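Poly-beta-1,6-N-acetyl-D-glucosamine N-deacetylase (Aggregatibacter actinomycetemcomitans, PDB 4U10) probably removes N-acetyl groups from the exopolysaccharide poly-beta-1,6-N-acetyl-D-glucosamine, the crystallised piece holding the metal-binding polysaccharide deacetylase domain of a longer enzyme. Local coordinates at residues W127-R131 with S194-I199; S143-L148 with D187-S191; Y9-D15 with P26-A31. All blocks are in the same frame, centred on the assembly; numbering follows the deposited sequence.

Interaction 1. Residues W127-R131 with S194-I199; sequences WDQVR and SIQRQI. Unlike the reference sequence in segment 127-131: Asp128 (reference Glu).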
# COMPACT_ATOMS: atom_id res chain seq x y z
N TRP A 127 13.72 -8.41 3.77
CA TRP A 127 14.26 -7.46 2.80
C TRP A 127 14.93 -8.08 1.56
O TRP A 127 14.92 -7.45 0.49
CB TRP A 127 15.25 -6.54 3.49
CG TRP A 127 14.64 -5.48 4.39
CD1 TRP A 127 14.80 -5.37 5.74
CD2 TRP A 127 13.80 -4.41 4.00
NE1 TRP A 127 14.16 -4.27 6.20
CE2 TRP A 127 13.50 -3.67 5.17
CE3 TRP A 127 13.23 -4.02 2.78
CZ2 TRP A 127 12.69 -2.53 5.16
CZ3 TRP A 127 12.42 -2.88 2.74
CH2 TRP A 127 12.16 -2.13 3.94
N ASP A 128 15.52 -9.28 1.72
CA ASP A 128 16.07 -10.06 0.61
C ASP A 128 14.96 -10.30 -0.39
O ASP A 128 15.13 -10.06 -1.54
CB ASP A 128 16.61 -11.46 1.04
CG ASP A 128 17.75 -11.37 2.11
OD1 ASP A 128 18.70 -10.51 1.99
OD2 ASP A 128 17.70 -12.16 3.09
N GLN A 129 13.80 -10.73 0.09
CA GLN A 129 12.65 -10.93 -0.80
C GLN A 129 12.20 -9.68 -1.52
O GLN A 129 11.81 -9.73 -2.69
CB GLN A 129 11.55 -11.52 0.04
CG GLN A 129 11.76 -12.94 0.40
CD GLN A 129 10.82 -13.46 1.47
OE1 GLN A 129 10.21 -12.70 2.19
NE2 GLN A 129 10.66 -14.76 1.54
N VAL A 130 12.28 -8.53 -0.84
CA VAL A 130 11.89 -7.26 -1.42
C VAL A 130 12.87 -6.84 -2.51
O VAL A 130 12.43 -6.34 -3.60
CB VAL A 130 11.84 -6.16 -0.37
CG1 VAL A 130 11.49 -4.80 -1.00
CG2 VAL A 130 10.89 -6.51 0.76
N ARG A 131 14.18 -6.98 -2.20
CA ARG A 131 15.23 -6.74 -3.23
C ARG A 131 15.05 -7.56 -4.51
O ARG A 131 15.14 -7.02 -5.59
CB ARG A 131 16.65 -6.95 -2.66
CG ARG A 131 17.24 -5.71 -1.98
CD ARG A 131 18.71 -5.97 -1.60
NE ARG A 131 18.80 -7.03 -0.60
CZ ARG A 131 18.68 -6.82 0.70
NH1 ARG A 131 18.46 -5.57 1.15
NH2 ARG A 131 18.74 -7.84 1.57
N SER A 194 14.84 3.73 5.95
CA SER A 194 14.77 2.23 6.06
C SER A 194 14.62 1.49 4.73
O SER A 194 15.30 0.51 4.49
CB SER A 194 13.60 1.86 6.98
OG SER A 194 13.29 0.50 7.01
N ILE A 195 13.71 1.94 3.88
CA ILE A 195 13.58 1.37 2.56
C ILE A 195 14.80 1.67 1.67
O ILE A 195 15.30 0.77 0.97
CB ILE A 195 12.27 1.90 1.87
CG1 ILE A 195 11.02 1.30 2.56
CG2 ILE A 195 12.26 1.59 0.37
CD1 ILE A 195 9.74 2.14 2.25
N GLN A 196 15.22 2.94 1.61
CA GLN A 196 16.36 3.33 0.71
C GLN A 196 17.61 2.49 0.92
O GLN A 196 18.28 2.10 -0.02
CB GLN A 196 16.76 4.80 0.95
CG GLN A 196 17.84 5.38 0.01
CD GLN A 196 18.40 6.70 0.53
OE1 GLN A 196 18.33 7.02 1.72
NE2 GLN A 196 18.91 7.49 -0.38
N ARG A 197 17.98 2.26 2.17
CA ARG A 197 19.16 1.54 2.43
C ARG A 197 19.07 0.08 2.03
O ARG A 197 20.12 -0.49 1.74
CB ARG A 197 19.58 1.65 3.88
CG ARG A 197 18.87 0.73 4.88
CD ARG A 197 19.06 1.25 6.30
NE ARG A 197 20.48 1.14 6.71
CZ ARG A 197 21.04 1.56 7.86
NH1 ARG A 197 20.35 2.15 8.84
NH2 ARG A 197 22.37 1.35 8.05
N GLN A 198 17.88 -0.55 2.06
CA GLN A 198 17.79 -1.96 1.65
C GLN A 198 17.68 -2.08 0.15
O GLN A 198 18.11 -3.04 -0.40
CB GLN A 198 16.56 -2.61 2.32
CG GLN A 198 16.58 -2.57 3.80
CD GLN A 198 17.54 -3.57 4.41
OE1 GLN A 198 17.99 -4.54 3.78
NE2 GLN A 198 17.80 -3.37 5.68
N ILE A 199 17.09 -1.08 -0.51
CA ILE A 199 16.52 -1.21 -1.86
C ILE A 199 17.33 -0.39 -2.88
O ILE A 199 17.36 -0.77 -4.06
CB ILE A 199 15.00 -0.76 -1.85
CG1 ILE A 199 14.15 -1.75 -1.03
CG2 ILE A 199 14.34 -0.64 -3.20
CD1 ILE A 199 14.46 -3.17 -1.36
O HOH W 1 18.90 -6.84 4.51
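A large side chain set into a hollow on a neighbouring helix is the principle of knobs-into-holes packing, and this helix pair of the polysaccharide deacetylase domain is a compact case. Segments of helix 127-135 and helix 177-199 cross at -68°, their axes 10.2 Å apart at closest approach. The knob is Trp127, near the start of its helix; the hole is framed by Ser194, Ile195, Gln198 and Ile199. The aliphatic part of Gln198 lies over one face of the indole, a CH-pi contact in which CG stands 3.4 Å from the centroid of the five-membered ring, while Ile195 meets the ring edge, with its CG1 3.9 Å from Trp127 CH2. Where the indole nitrogen emerges from the hollow, Asp105 accepts from Trp127 NE1 and hydrogen-bonds Ser194 OG. A turn further along, the tip of Ile199 is the bump: its CD1 reaches 3.4 Å from Val130 CG1 and 3.8 Å from Arg131 CG. Toward solvent, the Arg131 guanidinium closes over the seam. Its NH2 makes a salt bridge with Asp128 OD1 (2.7 Å), and its NH1 donates both to Gln198 OE1 (2.9 Å) and to Gln198 O (3.0 Å).

Interaction 2. Residues S143-L148 with D187-S191; sequences SHTDNL and DFSRS. With ZN (zinc ion), chain C.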
# COMPACT_ATOMS: atom_id res chain seq x y z
N SER A 143 6.30 3.43 0.50
CA SER A 143 6.14 3.43 1.94
C SER A 143 4.71 3.21 2.33
O SER A 143 3.75 3.61 1.59
CB SER A 143 6.58 4.79 2.48
OG SER A 143 6.45 4.88 3.87
N HIS A 144 4.55 2.66 3.56
CA HIS A 144 3.26 2.49 4.23
C HIS A 144 3.48 2.83 5.71
O HIS A 144 2.82 2.27 6.59
CB HIS A 144 2.82 1.04 4.09
CG HIS A 144 1.35 0.77 4.25
ND1 HIS A 144 0.35 1.59 3.76
CD2 HIS A 144 0.73 -0.36 4.66
CE1 HIS A 144 -0.81 1.02 3.94
NE2 HIS A 144 -0.60 -0.18 4.47
N THR A 145 4.31 3.85 5.93
CA THR A 145 4.79 4.39 7.21
C THR A 145 5.83 3.44 7.77
O THR A 145 5.98 2.37 7.25
CB THR A 145 3.68 4.70 8.27
OG1 THR A 145 3.23 3.47 8.82
CG2 THR A 145 2.49 5.39 7.60
N ASP A 146 6.63 3.95 8.73
CA ASP A 146 7.54 3.13 9.44
C ASP A 146 6.81 2.31 10.53
O ASP A 146 6.79 1.08 10.53
CB ASP A 146 8.72 3.95 10.05
CG ASP A 146 9.94 3.06 10.33
OD1 ASP A 146 10.25 2.17 9.48
OD2 ASP A 146 10.61 3.30 11.35
N ASN A 147 6.22 3.01 11.45
CA ASN A 147 5.48 2.40 12.55
C ASN A 147 4.20 3.19 12.91
O ASN A 147 3.90 3.43 14.07
CB ASN A 147 6.40 2.26 13.75
CG ASN A 147 5.75 1.51 14.88
OD1 ASN A 147 4.91 0.71 14.65
ND2 ASN A 147 6.10 1.81 16.08
N LEU A 148 3.43 3.59 11.89
CA LEU A 148 2.13 4.26 12.09
C LEU A 148 0.94 3.51 11.45
O LEU A 148 -0.10 4.10 11.08
CB LEU A 148 2.24 5.73 11.63
CG LEU A 148 3.18 6.66 12.40
CD1 LEU A 148 3.35 7.98 11.67
CD2 LEU A 148 2.80 6.88 13.88
N ASP A 187 8.52 9.75 11.56
CA ASP A 187 8.17 8.38 11.18
C ASP A 187 8.34 8.19 9.67
O ASP A 187 8.96 7.24 9.25
CB ASP A 187 6.75 8.02 11.58
CG ASP A 187 6.42 6.58 11.26
OD1 ASP A 187 5.98 6.38 10.11
OD2 ASP A 187 6.66 5.69 12.12
N PHE A 188 7.76 9.09 8.87
CA PHE A 188 7.91 9.03 7.43
C PHE A 188 9.32 9.11 6.94
O PHE A 188 9.71 8.42 6.01
CB PHE A 188 7.05 10.08 6.71
CG PHE A 188 5.59 10.02 7.04
CD1 PHE A 188 5.04 8.89 7.64
CD2 PHE A 188 4.73 11.05 6.66
CE1 PHE A 188 3.74 8.81 7.94
CE2 PHE A 188 3.39 10.99 6.96
CZ PHE A 188 2.87 9.84 7.59
N SER A 189 10.10 10.00 7.52
CA SER A 189 11.49 10.11 7.20
C SER A 189 12.31 8.84 7.58
O SER A 189 13.13 8.39 6.79
CB SER A 189 12.06 11.34 7.88
OG SER A 189 13.44 11.19 8.01
N ARG A 190 12.05 8.22 8.72
CA ARG A 190 12.68 6.91 9.00
C ARG A 190 12.28 5.80 8.02
O ARG A 190 13.07 4.93 7.70
CB ARG A 190 12.33 6.40 10.40
CG ARG A 190 12.85 7.24 11.56
CD ARG A 190 12.18 6.73 12.86
NE ARG A 190 12.18 7.79 13.83
CZ ARG A 190 11.22 8.11 14.69
NH1 ARG A 190 10.10 7.40 14.78
NH2 ARG A 190 11.43 9.17 15.52
N SER A 191 11.02 5.78 7.60
CA SER A 191 10.56 4.84 6.61
C SER A 191 11.31 4.98 5.27
O SER A 191 11.76 3.97 4.68
CB SER A 191 9.05 4.93 6.44
OG SER A 191 8.54 4.09 5.43
ZN ZN C . -2.03 -1.40 5.41
O HOH W 2 7.04 1.69 4.83
O HOH W 3 9.23 4.85 13.46
O HOH W 4 6.39 5.70 14.92
O HOH W 5 -3.59 -0.66 4.67
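A metal ligand on an irregular loop can be positioned by bonds to the backbone around it, as in the zinc-binding loop 143-148 beside helix 177-199. His144 NE2 binds the ion at 2.1 Å, with Asp75 and His149 completing the protein ligands, the Asp-His-His set familiar from NodB-type deacetylases; His144 ND1 donates to Val207 O. The CA-to-CB bond of His144 points away from the helix, those of Asp146 and Leu148 toward it. There the Asp187 carboxylate serves as a two-pronged acceptor: OD1 takes Asp146 N (2.9 Å) and OD2 takes Asn147 N (2.8 Å), satisfying two successive amides. Ser143 OG donates to Ser191 OG (2.7 Å) and accepts from Thr145 N (3.1 Å), an ST turn. Ser191 OG in turn donates to water 2 (2.9 Å), which also accepts from His144 N (3.0 Å) and donates to Thr145 O (2.7 Å). Inside the loop, Thr145 OG1 gives its proton to His144 O (2.6 Å) and receives that of Leu148 N (3.1 Å), an ST motif. Ser101 OG hydrogen-bonds both Asp146 OD1 and Ser191 OG. Arg190 NH1 donates to water 3, itself 3.0 Å from both Asp146 OD2 and Asp187 OD2. A small apolar patch, with Leu148 CD1 3.8 Å from Phe188 CE1, flanks the carboxylate. Because side chains and water answer the loop amides of residues 144 to 148, the backbone that presents His144 can keep a defined non-helical path beside the metal.

Interaction 3. Residues Y9-D15 with P26-A31; sequences YHSVVDD and PQTISA. With ZN (zinc ion), chain D.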
# COMPACT_ATOMS: atom_id res chain seq x y z
N TYR A 9 -4.94 -4.08 -3.18
CA TYR A 9 -5.02 -5.42 -2.65
C TYR A 9 -4.24 -5.49 -1.34
O TYR A 9 -3.45 -4.62 -1.07
CB TYR A 9 -4.37 -6.45 -3.58
CG TYR A 9 -5.16 -6.71 -4.87
CD1 TYR A 9 -6.14 -7.70 -4.93
CD2 TYR A 9 -4.86 -6.01 -6.04
CE1 TYR A 9 -6.85 -7.91 -6.13
CE2 TYR A 9 -5.54 -6.24 -7.24
CZ TYR A 9 -6.51 -7.15 -7.29
OH TYR A 9 -7.20 -7.32 -8.51
N HIS A 10 -4.50 -6.51 -0.52
CA HIS A 10 -3.71 -6.76 0.70
C HIS A 10 -3.15 -8.17 0.59
O HIS A 10 -2.32 -8.45 -0.32
CB HIS A 10 -4.60 -6.50 1.93
CG HIS A 10 -4.94 -5.06 2.06
ND1 HIS A 10 -5.92 -4.47 1.30
CD2 HIS A 10 -4.36 -4.07 2.76
CE1 HIS A 10 -5.96 -3.18 1.55
NE2 HIS A 10 -5.03 -2.91 2.44
N SER A 11 -3.58 -9.07 1.46
CA SER A 11 -3.08 -10.42 1.36
C SER A 11 -3.88 -11.23 0.35
O SER A 11 -5.10 -10.99 0.16
CB SER A 11 -3.05 -11.11 2.70
OG SER A 11 -2.18 -12.16 2.62
N VAL A 12 -3.19 -12.21 -0.24
CA VAL A 12 -3.69 -13.16 -1.24
C VAL A 12 -3.14 -14.55 -0.87
O VAL A 12 -1.95 -14.74 -0.69
CB VAL A 12 -3.33 -12.81 -2.69
CG1 VAL A 12 -3.98 -13.81 -3.66
CG2 VAL A 12 -3.83 -11.42 -3.08
N VAL A 13 -4.04 -15.51 -0.67
CA VAL A 13 -3.69 -16.83 -0.20
C VAL A 13 -4.23 -17.86 -1.22
O VAL A 13 -5.22 -17.59 -1.95
CB VAL A 13 -4.26 -17.10 1.22
CG1 VAL A 13 -3.61 -16.20 2.22
CG2 VAL A 13 -5.76 -16.92 1.29
N ASP A 14 -3.61 -19.03 -1.28
CA ASP A 14 -4.10 -20.10 -2.14
C ASP A 14 -5.46 -20.62 -1.68
O ASP A 14 -6.33 -20.93 -2.49
CB ASP A 14 -3.09 -21.24 -2.23
CG ASP A 14 -1.94 -20.90 -3.18
OD1 ASP A 14 -2.12 -20.09 -4.15
OD2 ASP A 14 -0.85 -21.42 -2.94
N ASP A 15 -5.65 -20.71 -0.38
CA ASP A 15 -6.97 -21.07 0.25
C ASP A 15 -8.20 -20.48 -0.47
O ASP A 15 -8.34 -19.23 -0.62
CB ASP A 15 -6.87 -20.60 1.71
CG ASP A 15 -8.06 -20.98 2.55
OD1 ASP A 15 -8.79 -21.91 2.20
OD2 ASP A 15 -8.29 -20.31 3.60
N PRO A 26 -7.88 -8.20 7.37
CA PRO A 26 -8.91 -7.70 6.50
C PRO A 26 -8.56 -7.72 4.98
O PRO A 26 -7.41 -7.57 4.61
CB PRO A 26 -9.15 -6.27 7.01
CG PRO A 26 -8.66 -6.30 8.44
CD PRO A 26 -7.51 -7.23 8.41
N GLN A 27 -9.59 -7.89 4.15
CA GLN A 27 -9.48 -7.89 2.68
C GLN A 27 -8.60 -8.99 2.10
O GLN A 27 -8.10 -8.86 0.96
CB GLN A 27 -9.03 -6.51 2.19
CG GLN A 27 -10.21 -5.54 2.13
CD GLN A 27 -10.72 -5.10 3.50
OE1 GLN A 27 -10.00 -4.46 4.25
NE2 GLN A 27 -12.00 -5.41 3.79
N THR A 28 -8.36 -10.06 2.86
CA THR A 28 -7.62 -11.17 2.31
C THR A 28 -8.50 -11.87 1.25
O THR A 28 -9.67 -12.15 1.49
CB THR A 28 -7.17 -12.18 3.38
OG1 THR A 28 -6.33 -11.53 4.35
CG2 THR A 28 -6.44 -13.37 2.79
N ILE A 29 -7.95 -12.13 0.06
CA ILE A 29 -8.68 -12.83 -1.00
C ILE A 29 -7.90 -14.08 -1.46
O ILE A 29 -6.79 -14.29 -1.00
CB ILE A 29 -8.98 -11.93 -2.18
CG1 ILE A 29 -7.69 -11.56 -2.92
CG2 ILE A 29 -9.71 -10.70 -1.73
CD1 ILE A 29 -8.01 -10.89 -4.24
N SER A 30 -8.52 -14.88 -2.33
CA SER A 30 -7.93 -16.10 -2.84
C SER A 30 -7.15 -15.74 -4.08
O SER A 30 -7.44 -14.76 -4.78
CB SER A 30 -9.00 -17.18 -3.20
OG SER A 30 -9.82 -16.70 -4.26
N ALA A 31 -6.14 -16.54 -4.32
CA ALA A 31 -5.33 -16.42 -5.51
C ALA A 31 -6.24 -16.63 -6.73
O ALA A 31 -6.06 -15.97 -7.74
CB ALA A 31 -4.22 -17.43 -5.45
ZN ZN D . -4.23 -0.94 2.79
O HOH W 6 -6.24 -8.60 -1.03
O HOH W 7 -5.24 -9.03 3.82
O HOH W 5 -3.59 -0.66 4.67
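One of two neighbouring zinc ions takes a ligand, His10, from an irregular break within strand 3-13, whose last residues pair in parallel with the short strand 29-30. His10 NE2 binds its zinc at 2.1 Å; Asp74 is a further ligand, and water 5 coordinates the ion at 2.0 Å. Beyond the histidine the ladder is brief but regular: Ile29 N donates to Ser11 O (3.1 Å), Val13 N to Ile29 O (3.0 Å) and Ala31 N to Val13 O (2.8 Å), the alternation expected of parallel strands. Val12 and Ile29 share one face of the sheet, with CG2 of the valine 3.9 Å from CG1 of the isoleucine; Val13 and Ser30 share the other. Before the ladder the backbones diverge and water fills the gap. Water 6 accepts from His10 N and donates to Ser11 O and Gln27 O, while water 7 links Ser11 N with Pro26 O and Thr28 OG1. Ile29 CD1 also touches the edge of the Tyr9 ring, 3.7 Å from CE1. Directly after the pairing Ser30 N-caps helix 31-42, its OG accepting from Leu33 N. Leu34 of that helix packs on Tyr9 and Val12, Val83 and Ile84 of helix 79-91 cover Val12, and the backbone of Tyr9 hydrogen-bonds to strand 68-75.

Interactions 1 and 2 use successive turns of helix 177-199, and meet where Ile195 CD1 packs 3.8 Å from Ser143 CA. Their chemistry differs with position: interaction 1, part buried, is a helix crossing dominated by shape, with the Arg131 bonds that cross it at the more exposed side, whereas interaction 2 is more buried yet mostly polar, since most of its direct hydrogen bonds go to loop amides. Interaction 3, across the chain's centre from interaction 2, relies on backbone strand pairing and is partly buried, with Val12 and Ile29 inside and Asp14 and Pro26 exposed. Water 5 bridges two zinc ions, one taking a histidine from a helix-braced loop, the other from a break in a strand.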